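Cupin 2 conserved barrel domain protein (Leptotrichia buccalis, PDB 3RNS) is of unknown function but has the cupin fold, with two beta-barrel domains in one chain. Local coordinates at residues I13-L18 / G198-L203; V27-L32 / I39-L44; D47-A52 / S94-D99; Y62-N67 / K102-G107. One frame throughout, in Å; residues are numbered along the deposited sequence. Where two conformers were deposited one is given.

From the N terminus, the chain lays strand 13-14 beside strand 199-203, and contact 1 closes a loop over most of the molecule. The other three contacts are nested inside that loop. Contact 2 comes first, closing the short hairpin of strands 26-33 and 37-44. Contacts 3 and 4 follow it in series and cross each other, because 62-67 lies between 47-52 and 94-99 while 102-107 comes after both. Contacts 2 and 4 share one sheet, in which strands 37-44 and 101-108 are neighbours. Contact 3 belongs to the smaller sheet of the same barrel. Contact 1 ties this barrel to the second one, and Phe-15 touches side chains of contacts 2 and 4.

Contact 1. Residues I13-L18 / G198-L203; sequences INFNRL and GESAVL
Ile-13 and Ser-200 form an antiparallel hydrogen-bonded pair, with their CA atoms 5.2 Å apart. Ile-13 N donates to Ser-200 O, and Ser-200 N donates back to Ile-13 O. The pair places strand 13-14, from near the N terminus, at the edge of a sheet of the second cupin barrel. It thereby joins the N-terminal part of the chain to the second barrel.

Helix 15-18 follows directly. Asn-14 is its N-cap. CG of Asn-14 is anti to the backbone N (chi1 178°), and OD1 takes a weak bond from Asn-16 N.

Phe-15 and Ser-200 carry the side-chain contact. Ser-200 lies over one face of the Phe-15 ring. Its CB makes a CH-pi contact 4.0 Å from the ring centroid of Phe-15. Its OG sits toward the rim, 3.4 Å from Phe-15 CE2. The same hydroxyl is also hydrogen-bonded to Thr-178 OG1 in strand 174-180, so with a water it has two polar partners. Leu-176 of that strand also touches the buried ring.

This water joins the two segments at three points. It accepts from Phe-15 N at 3.1 Å. It donates to Gly-198 O at 2.6 Å, and it is hydrogen-bonded to Ser-200 OG at 2.8 Å.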
loop_
_atom_site.group_PDB
_atom_site.type_symbol
_atom_site.label_atom_id
_atom_site.label_comp_id
_atom_site.label_asym_id
_atom_site.label_seq_id
_atom_site.Cartn_x
_atom_site.Cartn_y
_atom_site.Cartn_z
ATOM N N ILE A 13 3.259 -1.785 11.891
ATOM C CA ILE A 13 2.978 -3.183 11.655
ATOM C C ILE A 13 3.775 -3.641 10.457
ATOM O O ILE A 13 3.775 -2.973 9.415
ATOM C CB ILE A 13 1.453 -3.422 11.317
ATOM C CG1 ILE A 13 0.572 -2.906 12.464
ATOM C CG2 ILE A 13 1.188 -4.959 11.065
ATOM C CD1 ILE A 13 -0.854 -2.493 12.055
ATOM N N ASN A 14 4.448 -4.771 10.603
ATOM C CA ASN A 14 5.161 -5.372 9.508
ATOM C C ASN A 14 4.278 -6.402 8.760
ATOM O O ASN A 14 4.098 -7.504 9.243
ATOM C CB ASN A 14 6.431 -6.006 10.046
ATOM C CG ASN A 14 7.242 -6.721 9.003
ATOM O OD1 ASN A 14 6.946 -6.723 7.819
ATOM N ND2 ASN A 14 8.272 -7.430 9.481
ATOM N N PHE A 15 3.773 -6.043 7.572
ATOM C CA PHE A 15 2.843 -6.946 6.833
ATOM C C PHE A 15 3.515 -8.228 6.436
ATOM O O PHE A 15 2.875 -9.268 6.405
ATOM C CB PHE A 15 2.233 -6.252 5.596
ATOM C CG PHE A 15 1.252 -5.168 5.943
ATOM C CD1 PHE A 15 0.724 -5.068 7.217
ATOM C CD2 PHE A 15 0.845 -4.253 4.996
ATOM C CE1 PHE A 15 -0.238 -4.109 7.519
ATOM C CE2 PHE A 15 -0.094 -3.301 5.294
ATOM C CZ PHE A 15 -0.635 -3.214 6.546
ATOM N N ASN A 16 4.824 -8.166 6.182
ATOM C CA ASN A 16 5.542 -9.380 5.908
ATOM C C ASN A 16 5.433 -10.449 7.050
ATOM O O ASN A 16 5.372 -11.657 6.811
ATOM C CB ASN A 16 7.016 -9.075 5.540
ATOM C CG ASN A 16 7.422 -9.813 4.289
ATOM O OD1 ASN A 16 7.110 -11.030 4.109
ATOM N ND2 ASN A 16 7.989 -9.051 3.336
ATOM N N ARG A 17 5.340 -9.986 8.283
ATOM C CA ARG A 17 5.179 -10.865 9.410
ATOM C C ARG A 17 3.693 -11.116 9.643
ATOM O O ARG A 17 3.326 -12.156 10.154
ATOM C CB ARG A 17 5.792 -10.199 10.675
ATOM C CG ARG A 17 5.606 -10.936 11.923
ATOM C CD ARG A 17 6.395 -12.286 11.814
ATOM N NE ARG A 17 6.208 -13.114 12.993
ATOM C CZ ARG A 17 5.188 -13.921 13.211
ATOM N NH1 ARG A 17 4.200 -14.070 12.331
ATOM N NH2 ARG A 17 5.163 -14.605 14.324
ATOM N N LEU A 18 2.847 -10.133 9.348
ATOM C CA LEU A 18 1.401 -10.251 9.678
ATOM C C LEU A 18 0.754 -11.330 8.868
ATOM O O LEU A 18 -0.081 -12.041 9.366
ATOM C CB LEU A 18 0.648 -8.959 9.440
ATOM C CG LEU A 18 -0.819 -8.917 9.915
ATOM C CD1 LEU A 18 -1.032 -9.135 11.445
ATOM C CD2 LEU A 18 -1.350 -7.603 9.524
ATOM N N GLY A 198 9.421 -1.161 5.079
ATOM C CA GLY A 198 8.704 -2.435 5.112
ATOM C C GLY A 198 7.561 -2.443 6.112
ATOM O O GLY A 198 6.782 -3.368 6.138
ATOM N N GLU A 199 7.415 -1.402 6.919
ATOM C CA GLU A 199 6.303 -1.352 7.888
ATOM C C GLU A 199 5.242 -0.394 7.415
ATOM O O GLU A 199 5.488 0.496 6.556
ATOM C CB GLU A 199 6.808 -0.936 9.251
ATOM C CG GLU A 199 7.902 -1.900 9.864
ATOM C CD GLU A 199 8.440 -1.388 11.230
ATOM O OE1 GLU A 199 8.384 -0.136 11.511
ATOM O OE2 GLU A 199 8.954 -2.205 12.024
ATOM N N SER A 200 4.062 -0.570 7.982
ATOM C CA SER A 200 2.907 0.242 7.677
ATOM C C SER A 200 2.203 0.673 8.937
ATOM O O SER A 200 2.404 0.124 10.018
ATOM C CB SER A 200 1.940 -0.570 6.815
ATOM O OG SER A 200 2.571 -1.157 5.668
ATOM N N ALA A 201 1.325 1.644 8.809
ATOM C CA ALA A 201 0.475 2.075 9.920
ATOM C C ALA A 201 -0.809 2.696 9.400
ATOM O O ALA A 201 -0.860 3.283 8.299
ATOM C CB ALA A 201 1.251 3.119 10.855
ATOM N N VAL A 202 -1.834 2.661 10.232
ATOM C CA VAL A 202 -3.081 3.335 9.919
ATOM C C VAL A 202 -3.184 4.645 10.696
ATOM O O VAL A 202 -2.994 4.673 11.912
ATOM C CB VAL A 202 -4.321 2.438 10.207
ATOM C CG1 VAL A 202 -5.643 3.221 9.970
ATOM C CG2 VAL A 202 -4.272 1.220 9.313
ATOM N N LEU A 203 -3.486 5.730 9.984
ATOM C CA LEU A 203 -3.738 7.023 10.576
ATOM C C LEU A 203 -5.229 7.179 10.446
ATOM O O LEU A 203 -5.726 7.372 9.329
ATOM C CB LEU A 203 -2.987 8.151 9.832
ATOM C CG LEU A 203 -1.540 7.880 9.391
ATOM C CD1 LEU A 203 -0.967 9.067 8.555
ATOM C CD2 LEU A 203 -0.715 7.611 10.621
HETATM O O HOH W 1 4.206 -3.407 5.925
#

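Contact 2. Residues V27-L32 / I39-L44; sequences VSMRIL and ISLFSL. With ACT (acetate ion), chain B.
Two residues of strand 26-33, Ile-31 and Leu-32, stand opposite the single Ile-39, a classic beta bulge in the hairpin of strands 26-33 and 37-44. Ile-39 O is gripped by two N-H groups. Ile-31 N reaches it at 2.8 Å. Leu-32 N reaches it at 3.2 Å, on a lone pair and nearly straight (170°). Ile-39 N donates in turn to Leu-32 O.

The side chain of Ile-31 touches two neighbours with separate branches. Its CG1 stands between the backbone N and the carbonyl carbon (chi1 60°), 3.8 Å from Ile-39 CG2. Its CG2 lies 3.9 Å from Leu-41 CG, and the Ile-31 and Leu-41 side chains cross at about a right angle. An alanine here would probably open a gap beside Ile-39 CG2 and Leu-41 CG, where CG1 and CG2 of Ile-31 had packed.

On the other face of the hairpin, Ser-28 CB lies over one face of the Phe-42 ring, 4.0 Å from the centroid. Nearby, Ser-40 OG donates to OXT of the acetate at 3.0 Å. That ion is probably from the crystallisation liquor.

Away from the bulge, regular pairing sets the register. Val-27 with Ser-43 and Met-29, a selenomethionine, with Leu-41 are hydrogen-bonded pairs. Ser-43 OG is held farther out by Ser-21 OG and Asn-100 ND2.

Phe-15 of helix 15-18 packs on Ile-31 and Leu-41. Strand 101-108 continues the sheet beyond strand 37-44, and Ile-223 and Val-225 of strand 218-225 meet Ile-39 from the second barrel.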
loop_
_atom_site.group_PDB
_atom_site.type_symbol
_atom_site.label_atom_id
_atom_site.label_comp_id
_atom_site.label_asym_id
_atom_site.label_seq_id
_atom_site.Cartn_x
_atom_site.Cartn_y
_atom_site.Cartn_z
ATOM N N VAL A 27 -3.645 -17.078 1.420
ATOM C CA VAL A 27 -4.182 -16.479 2.622
ATOM C C VAL A 27 -4.513 -15.039 2.309
ATOM O O VAL A 27 -3.749 -14.344 1.611
ATOM C CB VAL A 27 -3.186 -16.594 3.807
ATOM C CG1 VAL A 27 -3.753 -15.871 5.087
ATOM C CG2 VAL A 27 -2.856 -18.087 4.087
ATOM N N SER A 28 -5.659 -14.590 2.809
ATOM C CA SER A 28 -6.059 -13.203 2.644
ATOM C C SER A 28 -6.671 -12.614 3.894
ATOM O O SER A 28 -7.217 -13.301 4.768
ATOM C CB SER A 28 -6.980 -13.059 1.417
ATOM O OG SER A 28 -8.317 -13.470 1.659
HETATM N N MSE A 29 -6.645 -11.296 3.941
HETATM C CA MSE A 29 -7.109 -10.541 5.095
HETATM C C MSE A 29 -7.553 -9.155 4.630
HETATM O O MSE A 29 -6.776 -8.427 3.949
HETATM C CB MSE A 29 -5.843 -10.375 5.945
HETATM C CG MSE A 29 -5.948 -9.714 7.243
HETATM SE SE MSE A 29 -4.073 -9.795 7.921
HETATM C CE MSE A 29 -4.795 -9.269 9.477
ATOM N N ARG A 30 -8.750 -8.768 4.995
ATOM C CA ARG A 30 -9.176 -7.422 4.735
ATOM C C ARG A 30 -8.613 -6.537 5.854
ATOM O O ARG A 30 -8.706 -6.868 7.039
ATOM C CB ARG A 30 -10.684 -7.328 4.669
ATOM C CG ARG A 30 -11.125 -5.927 4.297
ATOM C CD ARG A 30 -12.302 -5.912 3.406
ATOM N NE ARG A 30 -12.090 -6.527 2.090
ATOM C CZ ARG A 30 -12.980 -6.446 1.096
ATOM N NH1 ARG A 30 -14.074 -5.748 1.252
ATOM N NH2 ARG A 30 -12.768 -7.031 -0.074
ATOM N N ILE A 31 -7.998 -5.437 5.504
ATOM C CA ILE A 31 -7.513 -4.595 6.586
ATOM C C ILE A 31 -8.307 -3.250 6.752
ATOM O O ILE A 31 -8.425 -2.780 7.855
ATOM C CB ILE A 31 -6.008 -4.372 6.540
ATOM C CG1 ILE A 31 -5.598 -3.725 5.279
ATOM C CG2 ILE A 31 -5.154 -5.706 6.675
ATOM C CD1 ILE A 31 -4.108 -3.268 5.390
ATOM N N LEU A 32 -8.788 -2.649 5.652
ATOM C CA LEU A 32 -9.672 -1.478 5.702
ATOM C C LEU A 32 -10.830 -1.756 4.777
ATOM O O LEU A 32 -10.629 -2.264 3.688
ATOM C CB LEU A 32 -8.948 -0.198 5.218
ATOM C CG LEU A 32 -8.050 0.586 6.184
ATOM C CD1 LEU A 32 -6.846 -0.225 6.618
ATOM C CD2 LEU A 32 -7.619 1.928 5.521
ATOM N N ILE A 39 -8.973 -2.154 1.345
ATOM C CA ILE A 39 -7.593 -2.556 1.247
ATOM C C ILE A 39 -7.519 -3.960 1.850
ATOM O O ILE A 39 -8.015 -4.154 2.969
ATOM C CB ILE A 39 -6.625 -1.677 2.079
ATOM C CG1 ILE A 39 -6.656 -0.190 1.679
ATOM C CG2 ILE A 39 -5.197 -2.163 1.885
ATOM C CD1 ILE A 39 -5.695 0.740 2.575
ATOM N N SER A 40 -6.927 -4.898 1.106
ATOM C CA SER A 40 -6.714 -6.254 1.577
ATOM C C SER A 40 -5.273 -6.638 1.374
ATOM O O SER A 40 -4.607 -6.045 0.515
ATOM C CB SER A 40 -7.620 -7.236 0.819
ATOM O OG SER A 40 -8.934 -7.062 1.274
ATOM N N LEU A 41 -4.817 -7.621 2.160
ATOM C CA LEU A 41 -3.550 -8.292 1.977
ATOM C C LEU A 41 -3.725 -9.749 1.509
ATOM O O LEU A 41 -4.666 -10.445 1.908
ATOM C CB LEU A 41 -2.756 -8.275 3.284
ATOM C CG LEU A 41 -2.551 -6.959 4.008
ATOM C CD1 LEU A 41 -1.824 -7.337 5.224
ATOM C CD2 LEU A 41 -1.686 -5.962 3.133
ATOM N N PHE A 42 -2.815 -10.179 0.636
ATOM C CA PHE A 42 -2.719 -11.540 0.133
ATOM C C PHE A 42 -1.337 -12.103 0.314
ATOM O O PHE A 42 -0.341 -11.382 0.107
ATOM C CB PHE A 42 -3.026 -11.560 -1.363
ATOM C CG PHE A 42 -4.484 -11.407 -1.684
ATOM C CD1 PHE A 42 -5.069 -10.166 -1.732
ATOM C CD2 PHE A 42 -5.270 -12.518 -1.897
ATOM C CE1 PHE A 42 -6.417 -10.045 -2.013
ATOM C CE2 PHE A 42 -6.631 -12.401 -2.199
ATOM C CZ PHE A 42 -7.188 -11.160 -2.257
ATOM N N SER A 43 -1.251 -13.376 0.707
ATOM C CA SER A 43 -0.001 -14.143 0.602
ATOM C C SER A 43 -0.281 -15.414 -0.160
ATOM O O SER A 43 -1.162 -16.192 0.230
ATOM C CB SER A 43 0.551 -14.463 1.993
ATOM O OG SER A 43 1.718 -15.255 1.935
ATOM N N LEU A 44 0.407 -15.597 -1.286
ATOM C CA LEU A 44 0.237 -16.751 -2.143
ATOM C C LEU A 44 1.469 -17.633 -2.069
ATOM O O LEU A 44 2.573 -17.155 -2.269
ATOM C CB LEU A 44 0.088 -16.322 -3.603
ATOM C CG LEU A 44 -1.183 -15.680 -4.097
ATOM C CD1 LEU A 44 -1.344 -14.306 -3.455
ATOM C CD2 LEU A 44 -1.126 -15.579 -5.646
HETATM C C ACT B . -10.729 -9.899 0.123
HETATM O O ACT B . -11.450 -10.936 -0.008
HETATM O OXT ACT B . -10.268 -9.710 1.265
HETATM C CH3 ACT B . -10.449 -8.974 -1.021
#

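Contact 3. Residues D47-A52 / S94-D99; sequences DEEITA and SIEARD
Asp-47 N donates to Ala-97 O at 2.7 Å, just outside the paired strands. The next bond inward, from Ala-97 N to Glu-48 O, is almost straight (177°). Ile-50 and Ile-95 then exchange two backbone bonds as an antiparallel hydrogen-bonded pair.

Charged groups gather at the same end. Asp-47 OD1 meets the guanidinium of Arg-98 at its edge, 2.8 Å from NH1. This is a salt bridge, although its hydrogen bond is weak and bent. Glu-96 belongs to the same network, but its distance to Arg-98 is modelled doubtfully short. Glu-49 and Glu-96 lie side by side, pointing the same way. Glu-49 OE2 is 3.3 Å from Glu-96 OE1, without a hydrogen bond. The nearby charge of Arg-98 may ease their repulsion without touching Glu-49.

On the other face, Ile-50 and Ile-95 run side by side. Ile-50 CG1 stands between its backbone N and carbonyl carbon (chi1 68°), 3.8 Å from Ile-95 CB. Their CD1 atoms touch. Ile-50 packs on Phe-42 and Leu-44, and Ile-95 on Leu-101 and Leu-103. A polar outer face and an apolar face turned to the opposing sheet are typical of a cupin beta-barrel, here at the outermost strand of its smaller sheet.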
loop_
_atom_site.group_PDB
_atom_site.type_symbol
_atom_site.label_atom_id
_atom_site.label_comp_id
_atom_site.label_asym_id
_atom_site.label_seq_id
_atom_site.Cartn_x
_atom_site.Cartn_y
_atom_site.Cartn_z
ATOM N N ASP A 47 3.516 -21.168 -6.715
ATOM C CA ASP A 47 2.708 -21.833 -7.721
ATOM C C ASP A 47 1.216 -21.740 -7.508
ATOM O O ASP A 47 0.475 -22.255 -8.315
ATOM C CB ASP A 47 3.168 -23.292 -8.009
ATOM C CG ASP A 47 4.535 -23.347 -8.770
ATOM O OD1 ASP A 47 4.907 -22.382 -9.499
ATOM O OD2 ASP A 47 5.255 -24.341 -8.619
ATOM N N GLU A 48 0.738 -21.060 -6.468
ATOM C CA GLU A 48 -0.707 -20.848 -6.336
ATOM C C GLU A 48 -1.125 -19.672 -7.181
ATOM O O GLU A 48 -0.296 -18.885 -7.633
ATOM C CB GLU A 48 -1.083 -20.606 -4.864
ATOM C CG GLU A 48 -0.799 -21.857 -3.986
ATOM C CD GLU A 48 -1.639 -23.069 -4.422
ATOM O OE1 GLU A 48 -2.882 -22.963 -4.410
ATOM O OE2 GLU A 48 -1.082 -24.121 -4.791
ATOM N N GLU A 49 -2.427 -19.534 -7.377
ATOM C CA GLU A 49 -2.948 -18.363 -8.058
ATOM C C GLU A 49 -4.270 -17.827 -7.526
ATOM O O GLU A 49 -5.049 -18.546 -6.916
ATOM C CB GLU A 49 -3.082 -18.651 -9.544
ATOM C CG GLU A 49 -3.966 -19.799 -9.890
ATOM C CD GLU A 49 -3.943 -20.084 -11.393
ATOM O OE1 GLU A 49 -5.029 -19.981 -12.006
ATOM O OE2 GLU A 49 -2.849 -20.386 -11.960
ATOM N N ILE A 50 -4.504 -16.550 -7.764
ATOM C CA ILE A 50 -5.819 -15.974 -7.571
ATOM C C ILE A 50 -6.324 -15.589 -8.980
ATOM O O ILE A 50 -5.541 -15.144 -9.820
ATOM C CB ILE A 50 -5.805 -14.794 -6.521
ATOM C CG1 ILE A 50 -5.059 -13.575 -7.035
ATOM C CG2 ILE A 50 -5.090 -15.210 -5.222
ATOM C CD1 ILE A 50 -4.688 -12.516 -5.944
ATOM N N THR A 51 -7.607 -15.825 -9.249
ATOM C CA THR A 51 -8.226 -15.433 -10.524
ATOM C C THR A 51 -9.336 -14.449 -10.234
ATOM O O THR A 51 -10.069 -14.623 -9.274
ATOM C CB THR A 51 -8.825 -16.618 -11.297
ATOM O OG1 THR A 51 -9.716 -17.332 -10.447
ATOM C CG2 THR A 51 -7.765 -17.566 -11.792
ATOM N N ALA A 52 -9.437 -13.401 -11.037
ATOM C CA ALA A 52 -10.479 -12.415 -10.868
ATOM C C ALA A 52 -11.209 -12.221 -12.186
ATOM O O ALA A 52 -10.595 -12.025 -13.233
ATOM C CB ALA A 52 -9.905 -11.130 -10.400
ATOM N N SER A 94 -5.546 -13.166 -13.870
ATOM C CA SER A 94 -5.099 -14.109 -12.886
ATOM C C SER A 94 -3.766 -13.594 -12.380
ATOM O O SER A 94 -3.071 -12.854 -13.102
ATOM C CB SER A 94 -4.971 -15.518 -13.493
ATOM O OG SER A 94 -4.081 -15.511 -14.603
ATOM N N ILE A 95 -3.425 -13.980 -11.149
ATOM C CA ILE A 95 -2.101 -13.704 -10.536
ATOM C C ILE A 95 -1.465 -15.011 -10.044
ATOM O O ILE A 95 -2.067 -15.713 -9.206
ATOM C CB ILE A 95 -2.202 -12.765 -9.348
ATOM C CG1 ILE A 95 -2.938 -11.467 -9.748
ATOM C CG2 ILE A 95 -0.817 -12.420 -8.791
ATOM C CD1 ILE A 95 -3.014 -10.417 -8.610
ATOM N N GLU A 96 -0.284 -15.334 -10.578
ATOM C CA GLU A 96 0.443 -16.550 -10.233
ATOM C C GLU A 96 1.679 -16.207 -9.423
ATOM O O GLU A 96 2.453 -15.314 -9.754
ATOM C CB GLU A 96 0.854 -17.336 -11.487
ATOM C CG GLU A 96 -0.303 -17.811 -12.333
ATOM C CD GLU A 96 0.112 -18.761 -13.513
ATOM O OE1 GLU A 96 -0.786 -19.264 -14.230
ATOM O OE2 GLU A 96 1.321 -18.998 -13.714
ATOM N N ALA A 97 1.861 -16.928 -8.342
ATOM C CA ALA A 97 3.049 -16.786 -7.517
ATOM C C ALA A 97 4.184 -17.705 -8.022
ATOM O O ALA A 97 4.001 -18.911 -8.099
ATOM C CB ALA A 97 2.690 -17.132 -6.056
ATOM N N ARG A 98 5.360 -17.133 -8.307
ATOM C CA ARG A 98 6.555 -17.896 -8.691
ATOM C C ARG A 98 7.345 -18.338 -7.471
ATOM O O ARG A 98 8.113 -19.262 -7.531
ATOM C CB ARG A 98 7.459 -17.050 -9.596
ATOM C CG ARG A 98 6.800 -16.751 -10.923
ATOM C CD ARG A 98 6.795 -17.983 -11.844
ATOM N NE ARG A 98 5.454 -18.210 -12.383
ATOM C CZ ARG A 98 4.606 -19.141 -11.989
ATOM N NH1 ARG A 98 4.926 -20.028 -11.059
ATOM N NH2 ARG A 98 3.418 -19.193 -12.557
ATOM N N ASP A 99 7.144 -17.639 -6.367
ATOM C CA ASP A 99 7.675 -17.980 -5.052
ATOM C C ASP A 99 6.597 -17.467 -4.047
ATOM O O ASP A 99 5.407 -17.405 -4.410
ATOM C CB ASP A 99 9.021 -17.288 -4.865
ATOM C CG ASP A 99 8.937 -15.802 -5.108
ATOM O OD1 ASP A 99 7.816 -15.228 -4.936
ATOM O OD2 ASP A 99 9.983 -15.208 -5.475
#

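Contact 4. Residues Y62-N67 / K102-G107; sequences YCFNGN and KLIEIG
Tyr-62 and Ile-104 pair two neighbouring antiparallel strands, 59-65 and 101-108, in the larger sheet of the first barrel. They exchange backbone bonds: Tyr-62 N donates to Ile-104 O, and Ile-104 N donates to Tyr-62 O at 2.7 Å. Ile-104 CD1 comes to the edge of the Tyr-62 ring, near its plane, 3.9 Å from Tyr-62 CD2.

Phe-64 lies across the other strand. Its CG occupies the crowded position between the backbone N and the carbonyl carbon (chi1 64°), and the ring beyond it reaches strand 101-108. Lys-102 CB lies over one face of the Phe-64 ring in a CH-pi contact, 3.8 Å from the centroid. Phe-64 CD1 meets Ile-104 CG1 at 3.7 Å, the side chains at about a right angle. A serine in place of Phe-64 would take the ring from over Lys-102 CB and probably open a gap beside Ile-104 CG1.

Lys-102 is extended, and its aliphatic part runs past Asn-65 CB. Its buried NZ is hydrogen-bonded to Ile-19 O and Asn-16 OD1. Asn-65 ND2 is held by Asn-100 O. On the opposite face of the sheet, Cys-63 CB rests 3.8 Å from Leu-103 CD2.

Phe-15 and Asn-16 of helix 15-18 lie against Phe-64, and Leu-180 and Thr-178 of the second barrel touch Tyr-62 and Ile-104. Strand 101-108 lies between strands 37-44 and 59-65, inside an antiparallel sheet of the cupin barrel.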
loop_
_atom_site.group_PDB
_atom_site.type_symbol
_atom_site.label_atom_id
_atom_site.label_comp_id
_atom_site.label_asym_id
_atom_site.label_seq_id
_atom_site.Cartn_x
_atom_site.Cartn_y
_atom_site.Cartn_z
ATOM N N TYR A 62 0.223 -3.521 -4.694
ATOM C CA TYR A 62 1.615 -3.233 -4.307
ATOM C C TYR A 62 2.226 -4.521 -3.783
ATOM O O TYR A 62 1.672 -5.160 -2.863
ATOM C CB TYR A 62 1.674 -2.106 -3.256
ATOM C CG TYR A 62 3.090 -1.881 -2.763
ATOM C CD1 TYR A 62 4.055 -1.328 -3.616
ATOM C CD2 TYR A 62 3.501 -2.307 -1.518
ATOM C CE1 TYR A 62 5.347 -1.170 -3.233
ATOM C CE2 TYR A 62 4.846 -2.123 -1.108
ATOM C CZ TYR A 62 5.746 -1.569 -1.987
ATOM O OH TYR A 62 7.048 -1.369 -1.664
ATOM N N CYS A 63 3.344 -4.943 -4.372
ATOM C CA CYS A 63 3.993 -6.198 -3.992
ATOM C C CYS A 63 5.058 -5.931 -2.942
ATOM O O CYS A 63 5.990 -5.119 -3.161
ATOM C CB CYS A 63 4.606 -6.861 -5.228
ATOM S SG CYS A 63 5.544 -8.303 -4.874
ATOM N N PHE A 64 4.927 -6.587 -1.796
ATOM C CA PHE A 64 5.888 -6.443 -0.727
ATOM C C PHE A 64 6.691 -7.719 -0.411
ATOM O O PHE A 64 7.409 -7.765 0.586
ATOM C CB PHE A 64 5.187 -5.820 0.517
ATOM C CG PHE A 64 4.097 -6.663 1.157
ATOM C CD1 PHE A 64 2.749 -6.555 0.755
ATOM C CD2 PHE A 64 4.402 -7.487 2.245
ATOM C CE1 PHE A 64 1.804 -7.290 1.366
ATOM C CE2 PHE A 64 3.424 -8.201 2.881
ATOM C CZ PHE A 64 2.130 -8.127 2.440
ATOM N N ASN A 65 6.609 -8.728 -1.268
ATOM C CA ASN A 65 7.427 -9.939 -1.116
ATOM C C ASN A 65 7.276 -10.766 -2.351
ATOM O O ASN A 65 6.149 -10.973 -2.860
ATOM C CB ASN A 65 6.995 -10.841 0.071
ATOM C CG ASN A 65 8.131 -11.779 0.557
ATOM O OD1 ASN A 65 9.076 -11.337 1.192
ATOM N ND2 ASN A 65 7.993 -13.081 0.305
ATOM N N GLY A 66 8.409 -11.307 -2.780
ATOM C CA GLY A 66 8.413 -12.330 -3.796
ATOM C C GLY A 66 8.250 -11.834 -5.201
ATOM O O GLY A 66 8.490 -10.660 -5.511
ATOM N N ASN A 67 7.834 -12.761 -6.060
ATOM C CA ASN A 67 7.794 -12.569 -7.497
ATOM C C ASN A 67 6.600 -13.268 -8.024
ATOM O O ASN A 67 6.351 -14.356 -7.588
ATOM C CB ASN A 67 9.001 -13.273 -8.169
ATOM C CG ASN A 67 10.292 -12.589 -7.878
ATOM O OD1 ASN A 67 10.590 -11.535 -8.451
ATOM N ND2 ASN A 67 11.065 -13.159 -6.962
ATOM N N LYS A 102 3.508 -11.745 -1.952
ATOM C CA LYS A 102 2.635 -11.045 -1.031
ATOM C C LYS A 102 2.240 -9.714 -1.637
ATOM O O LYS A 102 3.073 -8.990 -2.216
ATOM C CB LYS A 102 3.301 -10.857 0.334
ATOM C CG LYS A 102 3.620 -12.215 1.022
ATOM C CD LYS A 102 4.171 -12.021 2.388
ATOM C CE LYS A 102 4.571 -13.363 3.036
ATOM N NZ LYS A 102 5.112 -13.074 4.400
ATOM N N LEU A 103 0.976 -9.360 -1.482
ATOM C CA LEU A 103 0.417 -8.213 -2.202
ATOM C C LEU A 103 -0.485 -7.448 -1.293
ATOM O O LEU A 103 -1.245 -8.066 -0.494
ATOM C CB LEU A 103 -0.404 -8.715 -3.372
ATOM C CG LEU A 103 0.247 -9.504 -4.512
ATOM C CD1 LEU A 103 -0.814 -10.041 -5.419
ATOM C CD2 LEU A 103 1.268 -8.643 -5.280
ATOM N N ILE A 104 -0.445 -6.116 -1.391
ATOM C CA ILE A 104 -1.525 -5.282 -0.914
ATOM C C ILE A 104 -2.462 -5.080 -2.110
ATOM O O ILE A 104 -2.010 -4.681 -3.182
ATOM C CB ILE A 104 -1.056 -3.866 -0.433
ATOM C CG1 ILE A 104 0.081 -3.949 0.583
ATOM C CG2 ILE A 104 -2.262 -3.103 0.136
ATOM C CD1 ILE A 104 0.595 -2.587 1.083
ATOM N N GLU A 105 -3.762 -5.337 -1.939
ATOM C CA GLU A 105 -4.744 -5.144 -2.971
ATOM C C GLU A 105 -5.647 -3.982 -2.539
ATOM O O GLU A 105 -6.228 -4.025 -1.478
ATOM C CB GLU A 105 -5.612 -6.407 -3.186
ATOM C CG GLU A 105 -6.707 -6.230 -4.250
ATOM C CD GLU A 105 -7.639 -7.446 -4.375
ATOM O OE1 GLU A 105 -8.747 -7.414 -3.799
ATOM O OE2 GLU A 105 -7.278 -8.431 -5.062
ATOM N N ILE A 106 -5.784 -2.980 -3.386
ATOM C CA ILE A 106 -6.605 -1.813 -3.111
ATOM C C ILE A 106 -7.661 -1.852 -4.190
ATOM O O ILE A 106 -7.329 -1.946 -5.353
ATOM C CB ILE A 106 -5.813 -0.488 -3.181
ATOM C CG1 ILE A 106 -4.575 -0.524 -2.289
ATOM C CG2 ILE A 106 -6.663 0.670 -2.737
ATOM C CD1 ILE A 106 -3.302 -0.995 -2.985
ATOM N N GLY A 107 -8.916 -1.857 -3.800
ATOM C CA GLY A 107 -9.975 -1.908 -4.743
ATOM C C GLY A 107 -11.029 -0.856 -4.565
ATOM O O GLY A 107 -11.275 -0.427 -3.446
#